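Local atomic coordinates of probable benzoylformate decarboxylase (Rhodococcus jostii, PDB entry 7ORX), a protein that binds thiamine diphosphate and a sodium ion and belongs to the family of thiamine diphosphate-dependent enzymes with a central domain between two thiamine diphosphate-binding domains. Residues I236-S241 and G254-G259; A213-R218 and P240-F245; H270-V275 and R297-T302. All blocks are in the same frame, centred on the assembly; numbering follows the deposited sequence.

Contact 1 (I236-S241 and G254-G259); sequences IAPSPS and GVLPAG
Ile236 and Val255 pair where strands 234-236 and 252-255 end, at one margin of the parallel, Rossmann-like sheet of the central domain. Their backbone bonds have the parallel pattern: Ile236 N gives to Gly254 O at 2.8 Å, and Ile236 O accepts from Leu256 N at 3.0 Å, so Ile236 holds the residues before and after Val255. Gly254, with phi 110° and psi -157°, has a backbone shape that suits a residue without CB.

The apolar contacts fall into two groups. In the first, Val255 has CG1 anti to its backbone N (chi1 174°), and this methyl meets the Pro240 ring tip to tip, 3.8 Å from Pro240 CD. The other methyl, CG2, turns to Ile236 CB, and both beta-branched side chains also touch Trp387 of helix 383-389. In the second, Pro238 and Leu256 lie side by side and point the same way, with Pro238 CD 4.0 Å from Leu256 CB. The other end of that ring, Pro238 CB, rests 3.9 Å from Ala258 CB, where a small residue fits just before the N-cap of helix 260-266. The prolines suit a chain that has left the sheet, because they offer no N-H to a neighbouring strand.

Ser239 adds a mixed contact: its OG, hydrogen-bonded to Arg282 O, lies 3.7 Å from Ala258 CB.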
ATOM      1  N   ILE C 236     -17.485  11.998 -30.541  1.00 68.63           N
ATOM      2  CA  ILE C 236     -17.365  11.225 -29.280  1.00 69.56           C
ATOM      3  C   ILE C 236     -15.894  11.267 -28.844  1.00 68.59           C
ATOM      4  O   ILE C 236     -15.021  11.057 -29.702  1.00 71.73           O
ATOM      5  CB  ILE C 236     -17.901   9.805 -29.516  1.00 71.39           C
ATOM      6  CG1 ILE C 236     -19.405   9.848 -29.769  1.00 72.24           C
ATOM      7  CG2 ILE C 236     -17.556   8.872 -28.366  1.00 72.66           C
ATOM      8  CD1 ILE C 236     -19.987   8.479 -30.128  1.00 73.27           C
ATOM      9  N   ALA C 237     -15.613  11.472 -27.571  1.00 64.10           N
ATOM     10  CA  ALA C 237     -14.244  11.440 -27.053  1.00 63.31           C
ATOM     11  C   ALA C 237     -13.583  10.114 -27.375  1.00 62.96           C
ATOM     12  O   ALA C 237     -14.201   9.051 -27.375  1.00 61.53           O
ATOM     13  CB  ALA C 237     -14.275  11.618 -25.559  1.00 64.31           C
ATOM     14  N   PRO C 238     -12.257  10.120 -27.544  1.00 64.11           N
ATOM     15  CA  PRO C 238     -11.520   8.929 -27.925  1.00 65.50           C
ATOM     16  C   PRO C 238     -11.600   7.763 -26.950  1.00 66.15           C
ATOM     17  O   PRO C 238     -11.751   7.982 -25.846  1.00 66.86           O
ATOM     18  CB  PRO C 238     -10.068   9.392 -28.018  1.00 66.22           C
ATOM     19  CG  PRO C 238     -10.038  10.599 -27.133  1.00 66.45           C
ATOM     20  CD  PRO C 238     -11.377  11.272 -27.353  1.00 65.57           C
ATOM     21  N   SER C 239     -11.403   6.539 -27.456  1.00 69.73           N
ATOM     22  CA  SER C 239     -11.463   5.272 -26.689  1.00 69.04           C
ATOM     23  C   SER C 239     -12.797   5.290 -25.930  1.00 68.09           C
ATOM     24  O   SER C 239     -12.832   5.146 -24.702  1.00 65.16           O
ATOM     25  CB  SER C 239     -10.267   5.154 -25.755  1.00 70.29           C
ATOM     26  OG  SER C 239      -9.013   5.421 -26.399  1.00 70.81           O
ATOM     27  N   PRO C 240     -13.939   5.403 -26.660  1.00 67.18           N
ATOM     28  CA  PRO C 240     -15.246   5.393 -26.027  1.00 66.05           C
ATOM     29  C   PRO C 240     -15.642   4.014 -25.508  1.00 67.09           C
ATOM     30  O   PRO C 240     -15.349   2.997 -26.112  1.00 78.32           O
ATOM     31  CB  PRO C 240     -16.178   5.782 -27.177  1.00 65.89           C
ATOM     32  CG  PRO C 240     -15.507   5.229 -28.399  1.00 65.50           C
ATOM     33  CD  PRO C 240     -14.030   5.413 -28.138  1.00 66.17           C
ATOM     34  N   SER C 241     -16.344   4.001 -24.412  1.00 68.28           N
ATOM     35  CA  SER C 241     -16.904   2.816 -23.735  1.00 67.78           C
ATOM     36  C   SER C 241     -18.426   2.902 -23.836  1.00 68.14           C
ATOM     37  O   SER C 241     -19.029   1.897 -23.557  1.00 68.61           O
ATOM     38  CB  SER C 241     -16.427   2.826 -22.289  1.00 67.88           C
ATOM     39  OG  SER C 241     -16.541   4.159 -21.749  1.00 67.69           O
ATOM     40  N   GLY C 254     -18.553  11.252 -35.655  1.00 66.42           N
ATOM     41  CA  GLY C 254     -17.816  10.027 -35.324  1.00 65.82           C
ATOM     42  C   GLY C 254     -16.993  10.142 -34.053  1.00 65.61           C
ATOM     43  O   GLY C 254     -17.312  10.957 -33.181  1.00 67.05           O
ATOM     44  N   VAL C 255     -15.972   9.307 -33.958  1.00 64.62           N
ATOM     45  CA  VAL C 255     -15.097   9.147 -32.781  1.00 64.65           C
ATOM     46  C   VAL C 255     -13.781   9.852 -33.062  1.00 65.41           C
ATOM     47  O   VAL C 255     -13.230   9.644 -34.080  1.00 67.83           O
ATOM     48  CB  VAL C 255     -14.909   7.659 -32.488  1.00 64.45           C
ATOM     49  CG1 VAL C 255     -13.909   7.401 -31.382  1.00 65.65           C
ATOM     50  CG2 VAL C 255     -16.235   7.028 -32.130  1.00 64.28           C
ATOM     51  N   LEU C 256     -13.297  10.671 -32.144  1.00 65.90           N
ATOM     52  CA  LEU C 256     -11.986  11.334 -32.283  1.00 65.44           C
ATOM     53  C   LEU C 256     -10.943  10.235 -32.244  1.00 65.42           C
ATOM     54  O   LEU C 256     -11.119   9.248 -31.549  1.00 64.36           O
ATOM     55  CB  LEU C 256     -11.818  12.341 -31.143  1.00 64.68           C
ATOM     56  CG  LEU C 256     -12.629  13.605 -31.342  1.00 64.61           C
ATOM     57  CD1 LEU C 256     -12.458  14.560 -30.189  1.00 65.06           C
ATOM     58  CD2 LEU C 256     -12.224  14.296 -32.616  1.00 65.25           C
ATOM     59  N   PRO C 257      -9.863  10.350 -33.031  1.00 67.25           N
ATOM     60  CA  PRO C 257      -8.780   9.368 -32.979  1.00 69.14           C
ATOM     61  C   PRO C 257      -8.022   9.539 -31.664  1.00 71.09           C
ATOM     62  O   PRO C 257      -7.981  10.654 -31.145  1.00 73.86           O
ATOM     63  CB  PRO C 257      -7.907   9.725 -34.171  1.00 69.57           C
ATOM     64  CG  PRO C 257      -8.202  11.193 -34.412  1.00 69.31           C
ATOM     65  CD  PRO C 257      -9.647  11.397 -34.041  1.00 68.15           C
ATOM     66  N   ALA C 258      -7.459   8.449 -31.149  1.00 72.39           N
ATOM     67  CA  ALA C 258      -6.860   8.373 -29.791  1.00 72.49           C
ATOM     68  C   ALA C 258      -5.350   8.600 -29.884  1.00 75.50           C
ATOM     69  O   ALA C 258      -4.598   7.946 -29.146  1.00 77.42           O
ATOM     70  CB  ALA C 258      -7.195   7.046 -29.152  1.00 71.24           C
ATOM     71  N   GLY C 259      -4.927   9.482 -30.783  1.00 79.02           N
ATOM     72  CA  GLY C 259      -3.553   9.996 -30.886  1.00 81.72           C
ATOM     73  C   GLY C 259      -3.578  11.492 -30.643  1.00 82.69           C
ATOM     74  O   GLY C 259      -4.580  12.139 -30.981  1.00 82.45           O
TER

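Contact 2 (A213-R218 and P240-F245); sequences AVDADR and PSRCPF
The C-terminal end of helix 212-216, which follows strand 206-210 of the central Rossmann-like sheet, meets the loop after strand 234-236 through a buried salt bridge between Asp215 and Arg242. The helix closes in a Schellman motif, with Arg218, at positive phi, as its C-prime residue.

Asp215 reaches the loop with CG anti to its backbone N (chi1 -164°). Arg242 grips it side-on, directing two nitrogens to a single oxygen: NE and NH2 each lie 3.0 Å from Asp215 OD2. That oxygen sits at the guanidinium edge, in its plane, yet the carboxylate is turned 76° against the guanidinium. NE arrives on the anti side of OD2, close to the carboxylate plane, whereas NH2 comes from above that plane. The bend of the arginine chain at chi3 (68°) sets NE for this approach.

The helix backbone passes over one guanidinium face, with Ala216 N above its centre, and Ala216 CB lies 3.5 Å from Arg242 NH1. A methyl is small enough to let the flat group lie close to the last turn. Farther along the loop, Pro244 crosses Val214 at about a right angle, CB to CB at 3.7 Å, and Val214 also touches Val321 and Leu325 of helix 321-331.

The second oxygen, Asp215 OD1, accepts from Asn220 ND2 and Gly396 N. With donors on both oxygens and the guanidinium so close, this buried carboxylate probably stays ionised, its charge balanced by Arg242.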
ATOM      1  N   ALA C 213     -19.993   9.654 -19.614  1.00 62.74           N
ATOM      2  CA  ALA C 213     -20.815  10.157 -18.483  1.00 62.69           C
ATOM      3  C   ALA C 213     -22.081  10.844 -19.004  1.00 62.63           C
ATOM      4  O   ALA C 213     -23.018  10.895 -18.295  1.00 62.85           O
ATOM      5  CB  ALA C 213     -20.009  11.073 -17.611  1.00 63.58           C
ATOM      6  N   VAL C 214     -22.132  11.279 -20.254  1.00 64.39           N
ATOM      7  CA  VAL C 214     -23.392  11.817 -20.838  1.00 64.49           C
ATOM      8  C   VAL C 214     -24.385  10.671 -20.918  1.00 64.91           C
ATOM      9  O   VAL C 214     -25.507  10.878 -20.502  1.00 65.42           O
ATOM     10  CB  VAL C 214     -23.186  12.458 -22.217  1.00 64.60           C
ATOM     11  CG1 VAL C 214     -24.517  12.922 -22.790  1.00 65.13           C
ATOM     12  CG2 VAL C 214     -22.202  13.622 -22.170  1.00 64.87           C
ATOM     13  N   ASP C 215     -23.972   9.507 -21.411  1.00 65.64           N
ATOM     14  CA  ASP C 215     -24.859   8.316 -21.526  1.00 67.52           C
ATOM     15  C   ASP C 215     -25.228   7.850 -20.119  1.00 68.31           C
ATOM     16  O   ASP C 215     -26.424   7.738 -19.846  1.00 70.34           O
ATOM     17  CB  ASP C 215     -24.244   7.177 -22.354  1.00 69.37           C
ATOM     18  CG  ASP C 215     -25.226   6.121 -22.818  1.00 70.45           C
ATOM     19  OD1 ASP C 215     -26.283   6.512 -23.419  1.00 69.64           O
ATOM     20  OD2 ASP C 215     -24.926   4.901 -22.600  1.00 73.90           O
ATOM     21  N   ALA C 216     -24.259   7.637 -19.235  1.00 68.43           N
ATOM     22  CA  ALA C 216     -24.488   7.263 -17.805  1.00 67.91           C
ATOM     23  C   ALA C 216     -25.554   8.154 -17.149  1.00 69.22           C
ATOM     24  O   ALA C 216     -26.357   7.594 -16.420  1.00 68.52           O
ATOM     25  CB  ALA C 216     -23.209   7.294 -17.019  1.00 66.00           C
ATOM     26  N   ASP C 217     -25.573   9.468 -17.404  1.00 72.05           N
ATOM     27  CA  ASP C 217     -26.453  10.448 -16.694  1.00 74.51           C
ATOM     28  C   ASP C 217     -27.763  10.622 -17.467  1.00 75.65           C
ATOM     29  O   ASP C 217     -28.537  11.557 -17.110  1.00 71.95           O
ATOM     30  CB  ASP C 217     -25.753  11.797 -16.451  1.00 76.62           C
ATOM     31  CG  ASP C 217     -25.051  11.875 -15.075  1.00 81.54           C
ATOM     32  OD1 ASP C 217     -24.540  10.786 -14.588  1.00 79.37           O
ATOM     33  OD2 ASP C 217     -25.028  13.039 -14.445  1.00 89.00           O
ATOM     34  N   ARG C 218     -27.982   9.790 -18.508  1.00 75.55           N
ATOM     35  CA  ARG C 218     -29.238   9.775 -19.308  1.00 76.13           C
ATOM     36  C   ARG C 218     -29.474  11.169 -19.880  1.00 72.51           C
ATOM     37  O   ARG C 218     -30.613  11.630 -19.818  1.00 73.97           O
ATOM     38  CB  ARG C 218     -30.422   9.321 -18.444  1.00 83.19           C
ATOM     39  CG  ARG C 218     -30.282   7.887 -17.961  1.00 88.86           C
ATOM     40  CD  ARG C 218     -31.119   7.445 -16.770  1.00 94.42           C
ATOM     41  NE  ARG C 218     -31.849   6.239 -17.134  1.00102.15           N
ATOM     42  CZ  ARG C 218     -31.336   5.006 -17.246  1.00106.10           C
ATOM     43  NH1 ARG C 218     -30.060   4.748 -17.012  1.00110.02           N
ATOM     44  NH2 ARG C 218     -32.122   4.009 -17.593  1.00105.98           N
ATOM     45  N   PRO C 240     -13.939   5.403 -26.660  1.00 67.18           N
ATOM     46  CA  PRO C 240     -15.246   5.393 -26.027  1.00 66.05           C
ATOM     47  C   PRO C 240     -15.642   4.014 -25.508  1.00 67.09           C
ATOM     48  O   PRO C 240     -15.349   2.997 -26.112  1.00 78.32           O
ATOM     49  CB  PRO C 240     -16.178   5.782 -27.177  1.00 65.89           C
ATOM     50  CG  PRO C 240     -15.507   5.229 -28.399  1.00 65.50           C
ATOM     51  CD  PRO C 240     -14.030   5.413 -28.138  1.00 66.17           C
ATOM     52  N   SER C 241     -16.344   4.001 -24.412  1.00 68.28           N
ATOM     53  CA  SER C 241     -16.904   2.816 -23.735  1.00 67.78           C
ATOM     54  C   SER C 241     -18.426   2.902 -23.836  1.00 68.14           C
ATOM     55  O   SER C 241     -19.029   1.897 -23.557  1.00 68.61           O
ATOM     56  CB  SER C 241     -16.427   2.826 -22.289  1.00 67.88           C
ATOM     57  OG  SER C 241     -16.541   4.159 -21.749  1.00 67.69           O
ATOM     58  N   ARG C 242     -19.005   4.086 -24.126  1.00 67.94           N
ATOM     59  CA  ARG C 242     -20.470   4.240 -24.290  1.00 67.49           C
ATOM     60  C   ARG C 242     -20.741   5.153 -25.478  1.00 68.77           C
ATOM     61  O   ARG C 242     -19.825   5.817 -25.944  1.00 72.78           O
ATOM     62  CB  ARG C 242     -21.094   4.791 -23.018  1.00 66.61           C
ATOM     63  CG  ARG C 242     -20.762   3.953 -21.784  1.00 66.77           C
ATOM     64  CD  ARG C 242     -21.400   4.524 -20.518  1.00 66.19           C
ATOM     65  NE  ARG C 242     -22.848   4.406 -20.552  1.00 65.83           N
ATOM     66  CZ  ARG C 242     -23.617   4.165 -19.516  1.00 65.54           C
ATOM     67  NH1 ARG C 242     -23.079   4.008 -18.322  1.00 66.45           N
ATOM     68  NH2 ARG C 242     -24.926   4.053 -19.676  1.00 65.22           N
ATOM     69  N   CYS C 243     -21.960   5.179 -25.964  1.00 67.40           N
ATOM     70  CA  CYS C 243     -22.351   6.086 -27.047  1.00 67.26           C
ATOM     71  C   CYS C 243     -23.281   7.149 -26.477  1.00 66.91           C
ATOM     72  O   CYS C 243     -24.392   6.848 -26.056  1.00 67.81           O
ATOM     73  CB  CYS C 243     -23.072   5.345 -28.156  1.00 68.40           C
ATOM     74  SG  CYS C 243     -23.639   6.488 -29.438  1.00 72.25           S
ATOM     75  N   PRO C 244     -22.821   8.398 -26.376  1.00 65.94           N
ATOM     76  CA  PRO C 244     -23.598   9.456 -25.752  1.00 67.39           C
ATOM     77  C   PRO C 244     -24.495  10.286 -26.668  1.00 68.26           C
ATOM     78  O   PRO C 244     -25.044  11.303 -26.241  1.00 70.82           O
ATOM     79  CB  PRO C 244     -22.486  10.364 -25.218  1.00 67.09           C
ATOM     80  CG  PRO C 244     -21.426  10.249 -26.276  1.00 67.78           C
ATOM     81  CD  PRO C 244     -21.442   8.789 -26.639  1.00 66.43           C
ATOM     82  N   PHE C 245     -24.657   9.868 -27.909  1.00 67.81           N
ATOM     83  CA  PHE C 245     -25.362  10.723 -28.897  1.00 68.01           C
ATOM     84  C   PHE C 245     -25.919   9.868 -30.016  1.00 68.36           C
ATOM     85  O   PHE C 245     -25.303   8.873 -30.372  1.00 68.87           O
ATOM     86  CB  PHE C 245     -24.350  11.703 -29.471  1.00 67.38           C
ATOM     87  CG  PHE C 245     -24.947  12.926 -30.084  1.00 66.75           C
ATOM     88  CD1 PHE C 245     -25.377  13.966 -29.284  1.00 66.02           C
ATOM     89  CD2 PHE C 245     -25.000  13.064 -31.453  1.00 66.56           C
ATOM     90  CE1 PHE C 245     -25.907  15.114 -29.841  1.00 66.08           C
ATOM     91  CE2 PHE C 245     -25.520  14.224 -32.015  1.00 67.16           C
ATOM     92  CZ  PHE C 245     -25.991  15.245 -31.208  1.00 67.48           C
TER

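Contact 3 (H270-V275 and R297-T302); sequences HDLILV and RLIHVT
Leu272 to Val275 pair with Arg297 to His300 as neighbouring parallel strands inside the Rossmann-like sheet of the central domain. Strand 272-276 lies between strands 206-210 and 297-302, and strand 315-318 follows on the far side of the latter. The two short axes approach to 4.7 Å, with 13° between their directions.

Five backbone hydrogen bonds run along the ladder, from Arg297 N to Asp271 O at 3.1 Å through to Val301 N to Val275 O at 2.9 Å. Asp271 stands at the entry to the strand, and its carboxylate accepts from Thr204 N and Asn205 N ahead of strand 206-210.

One face carries Leu272, Leu274, Arg297 and Ile299, and is partly covered by helix 190-202. Leu274 has CG anti to its backbone N (chi1 172°), and its CD1 lies 3.7 Å from Ile299 CB. Leu272 CD1 meets CG1 of the same isoleucine, the two side chains crossing obliquely, so the branched Ile299 serves both leucines. Arg297 suits the exposed end of this face: its CG packs 3.8 Å from Leu272 CD1, while NH2 forms a salt bridge with Glu315 OE1.

The other face presents Ile273, Val275, Leu298 and His300. Leu298 CD1 spans the two partners across the ladder, 4.1 Å from Ile273 CB and 3.9 Å from Val275 CG2. His300 gives NE2 to a hydrogen bond with Ala278 O, and its ring edge faces Val275 O, which is 3.8 Å from His300 CD2.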
ATOM      1  N   HIS C 270     -11.713  24.798 -35.170  1.00 84.33           N
ATOM      2  CA  HIS C 270     -12.676  25.106 -34.084  1.00 84.02           C
ATOM      3  C   HIS C 270     -12.017  25.990 -33.023  1.00 82.57           C
ATOM      4  O   HIS C 270     -10.911  25.662 -32.638  1.00 84.48           O
ATOM      5  CB  HIS C 270     -13.213  23.796 -33.514  1.00 82.96           C
ATOM      6  CG  HIS C 270     -14.156  23.095 -34.417  1.00 82.46           C
ATOM      7  ND1 HIS C 270     -13.835  21.904 -35.012  1.00 82.86           N
ATOM      8  CD2 HIS C 270     -15.409  23.392 -34.798  1.00 82.41           C
ATOM      9  CE1 HIS C 270     -14.853  21.487 -35.736  1.00 84.57           C
ATOM     10  NE2 HIS C 270     -15.831  22.385 -35.611  1.00 83.54           N
ATOM     11  N   ASP C 271     -12.702  27.037 -32.562  1.00 81.87           N
ATOM     12  CA  ASP C 271     -12.184  28.041 -31.573  1.00 81.97           C
ATOM     13  C   ASP C 271     -12.549  27.632 -30.140  1.00 81.07           C
ATOM     14  O   ASP C 271     -11.856  28.096 -29.181  1.00 81.68           O
ATOM     15  CB  ASP C 271     -12.704  29.459 -31.847  1.00 82.00           C
ATOM     16  CG  ASP C 271     -14.213  29.602 -31.911  1.00 82.80           C
ATOM     17  OD1 ASP C 271     -14.885  28.658 -32.295  1.00 83.34           O
ATOM     18  OD2 ASP C 271     -14.703  30.682 -31.585  1.00 89.92           O
ATOM     19  N   LEU C 272     -13.600  26.812 -29.990  1.00 79.28           N
ATOM     20  CA  LEU C 272     -14.034  26.255 -28.683  1.00 76.69           C
ATOM     21  C   LEU C 272     -14.316  24.753 -28.816  1.00 73.23           C
ATOM     22  O   LEU C 272     -15.246  24.425 -29.539  1.00 71.49           O
ATOM     23  CB  LEU C 272     -15.275  27.020 -28.216  1.00 75.87           C
ATOM     24  CG  LEU C 272     -15.676  26.687 -26.789  1.00 76.70           C
ATOM     25  CD1 LEU C 272     -14.756  27.383 -25.792  1.00 76.58           C
ATOM     26  CD2 LEU C 272     -17.127  27.039 -26.571  1.00 78.23           C
ATOM     27  N   ILE C 273     -13.516  23.931 -28.135  1.00 70.72           N
ATOM     28  CA  ILE C 273     -13.784  22.494 -27.855  1.00 70.05           C
ATOM     29  C   ILE C 273     -14.465  22.459 -26.485  1.00 70.41           C
ATOM     30  O   ILE C 273     -13.762  22.648 -25.491  1.00 69.43           O
ATOM     31  CB  ILE C 273     -12.491  21.628 -27.794  1.00 69.75           C
ATOM     32  CG1 ILE C 273     -11.359  22.006 -28.763  1.00 69.87           C
ATOM     33  CG2 ILE C 273     -12.825  20.160 -27.887  1.00 68.52           C
ATOM     34  CD1 ILE C 273     -11.780  22.247 -30.128  1.00 70.34           C
ATOM     35  N   LEU C 274     -15.768  22.180 -26.406  1.00 70.59           N
ATOM     36  CA  LEU C 274     -16.431  21.857 -25.124  1.00 69.55           C
ATOM     37  C   LEU C 274     -16.472  20.340 -24.980  1.00 69.83           C
ATOM     38  O   LEU C 274     -17.195  19.676 -25.732  1.00 70.89           O
ATOM     39  CB  LEU C 274     -17.832  22.453 -25.103  1.00 70.23           C
ATOM     40  CG  LEU C 274     -18.683  22.019 -23.920  1.00 71.70           C
ATOM     41  CD1 LEU C 274     -18.074  22.526 -22.609  1.00 74.90           C
ATOM     42  CD2 LEU C 274     -20.104  22.510 -24.117  1.00 72.83           C
ATOM     43  N   VAL C 275     -15.694  19.799 -24.050  1.00 70.11           N
ATOM     44  CA  VAL C 275     -15.647  18.341 -23.729  1.00 68.95           C
ATOM     45  C   VAL C 275     -16.556  18.127 -22.529  1.00 67.17           C
ATOM     46  O   VAL C 275     -16.225  18.648 -21.515  1.00 66.78           O
ATOM     47  CB  VAL C 275     -14.214  17.864 -23.412  1.00 69.42           C
ATOM     48  CG1 VAL C 275     -14.183  16.394 -23.005  1.00 68.81           C
ATOM     49  CG2 VAL C 275     -13.268  18.151 -24.582  1.00 70.51           C
ATOM     50  N   ARG C 297      -9.521  27.021 -27.487  1.00 84.61           N
ATOM     51  CA  ARG C 297      -9.621  26.920 -25.999  1.00 85.60           C
ATOM     52  C   ARG C 297     -10.592  25.778 -25.698  1.00 80.00           C
ATOM     53  O   ARG C 297     -11.573  25.614 -26.434  1.00 79.59           O
ATOM     54  CB  ARG C 297     -10.032  28.246 -25.336  1.00 88.97           C
ATOM     55  CG  ARG C 297     -11.269  28.910 -25.938  1.00 93.84           C
ATOM     56  CD  ARG C 297     -11.782  30.122 -25.163  1.00100.00           C
ATOM     57  NE  ARG C 297     -11.786  29.884 -23.707  1.00106.78           N
ATOM     58  CZ  ARG C 297     -12.526  30.520 -22.801  1.00106.02           C
ATOM     59  NH1 ARG C 297     -13.324  31.506 -23.168  1.00109.98           N
ATOM     60  NH2 ARG C 297     -12.400  30.205 -21.525  1.00105.04           N
ATOM     61  N   LEU C 298     -10.264  24.990 -24.684  1.00 76.09           N
ATOM     62  CA  LEU C 298     -10.994  23.764 -24.320  1.00 73.78           C
ATOM     63  C   LEU C 298     -11.664  24.025 -22.979  1.00 71.90           C
ATOM     64  O   LEU C 298     -10.925  24.414 -22.061  1.00 73.08           O
ATOM     65  CB  LEU C 298      -9.990  22.608 -24.273  1.00 74.13           C
ATOM     66  CG  LEU C 298     -10.606  21.219 -24.097  1.00 74.07           C
ATOM     67  CD1 LEU C 298      -9.896  20.147 -24.926  1.00 74.17           C
ATOM     68  CD2 LEU C 298     -10.605  20.827 -22.638  1.00 73.44           C
ATOM     69  N   ILE C 299     -12.996  23.926 -22.934  1.00 70.27           N
ATOM     70  CA  ILE C 299     -13.832  23.853 -21.706  1.00 69.43           C
ATOM     71  C   ILE C 299     -14.115  22.392 -21.437  1.00 67.81           C
ATOM     72  O   ILE C 299     -14.454  21.679 -22.365  1.00 68.28           O
ATOM     73  CB  ILE C 299     -15.167  24.618 -21.804  1.00 69.86           C
ATOM     74  CG1 ILE C 299     -15.009  26.055 -22.275  1.00 70.62           C
ATOM     75  CG2 ILE C 299     -15.821  24.624 -20.451  1.00 71.26           C
ATOM     76  CD1 ILE C 299     -13.912  26.790 -21.562  1.00 71.85           C
ATOM     77  N   HIS C 300     -14.072  21.987 -20.184  1.00 67.01           N
ATOM     78  CA  HIS C 300     -14.080  20.565 -19.794  1.00 66.36           C
ATOM     79  C   HIS C 300     -15.038  20.388 -18.635  1.00 66.74           C
ATOM     80  O   HIS C 300     -14.803  21.021 -17.617  1.00 70.10           O
ATOM     81  CB  HIS C 300     -12.652  20.194 -19.456  1.00 66.63           C
ATOM     82  CG  HIS C 300     -12.521  18.789 -19.061  1.00 67.45           C
ATOM     83  ND1 HIS C 300     -11.471  18.367 -18.282  1.00 68.98           N
ATOM     84  CD2 HIS C 300     -13.302  17.723 -19.324  1.00 68.41           C
ATOM     85  CE1 HIS C 300     -11.608  17.073 -18.057  1.00 70.44           C
ATOM     86  NE2 HIS C 300     -12.718  16.645 -18.721  1.00 70.16           N
ATOM     87  N   VAL C 301     -16.095  19.610 -18.784  1.00 66.19           N
ATOM     88  CA  VAL C 301     -17.133  19.434 -17.730  1.00 67.19           C
ATOM     89  C   VAL C 301     -17.157  17.967 -17.290  1.00 67.80           C
ATOM     90  O   VAL C 301     -17.412  17.143 -18.136  1.00 67.15           O
ATOM     91  CB  VAL C 301     -18.516  19.911 -18.206  1.00 66.13           C
ATOM     92  CG1 VAL C 301     -19.551  19.711 -17.109  1.00 65.73           C
ATOM     93  CG2 VAL C 301     -18.461  21.356 -18.656  1.00 66.48           C
ATOM     94  N   THR C 302     -16.974  17.661 -15.998  1.00 68.92           N
ATOM     95  CA  THR C 302     -16.836  16.255 -15.546  1.00 69.24           C
ATOM     96  C   THR C 302     -17.313  16.120 -14.094  1.00 71.10           C
ATOM     97  O   THR C 302     -17.071  17.026 -13.299  1.00 72.17           O
ATOM     98  CB  THR C 302     -15.403  15.770 -15.824  1.00 68.68           C
ATOM     99  OG1 THR C 302     -15.151  14.533 -15.173  1.00 68.73           O
ATOM    100  CG2 THR C 302     -14.348  16.707 -15.302  1.00 69.44           C
TER

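Overall arrangement
All three contacts belong to the central domain. Contacts 1 and 2 share Pro240 and Ser241, so the loop that leaves strand 234-236 goes on to the end of helix 212-216; their centres are about 12 Å apart, and they touch where Ile236 CD1 lies 3.8 Å from Pro244 CD. Contact 3 reaches the same sheet as contact 1, but strand 206-210 separates their strands; their centres are about 15 Å apart and the two contacts do not touch, their nearest atoms being about 5 Å apart. Contacts 2 and 3 are about 17 Å apart, centre to centre. Contact 1 comes near thiamine diphosphate without lining its pocket: the Ser239 side chain is about 12 Å from a bound molecule of it.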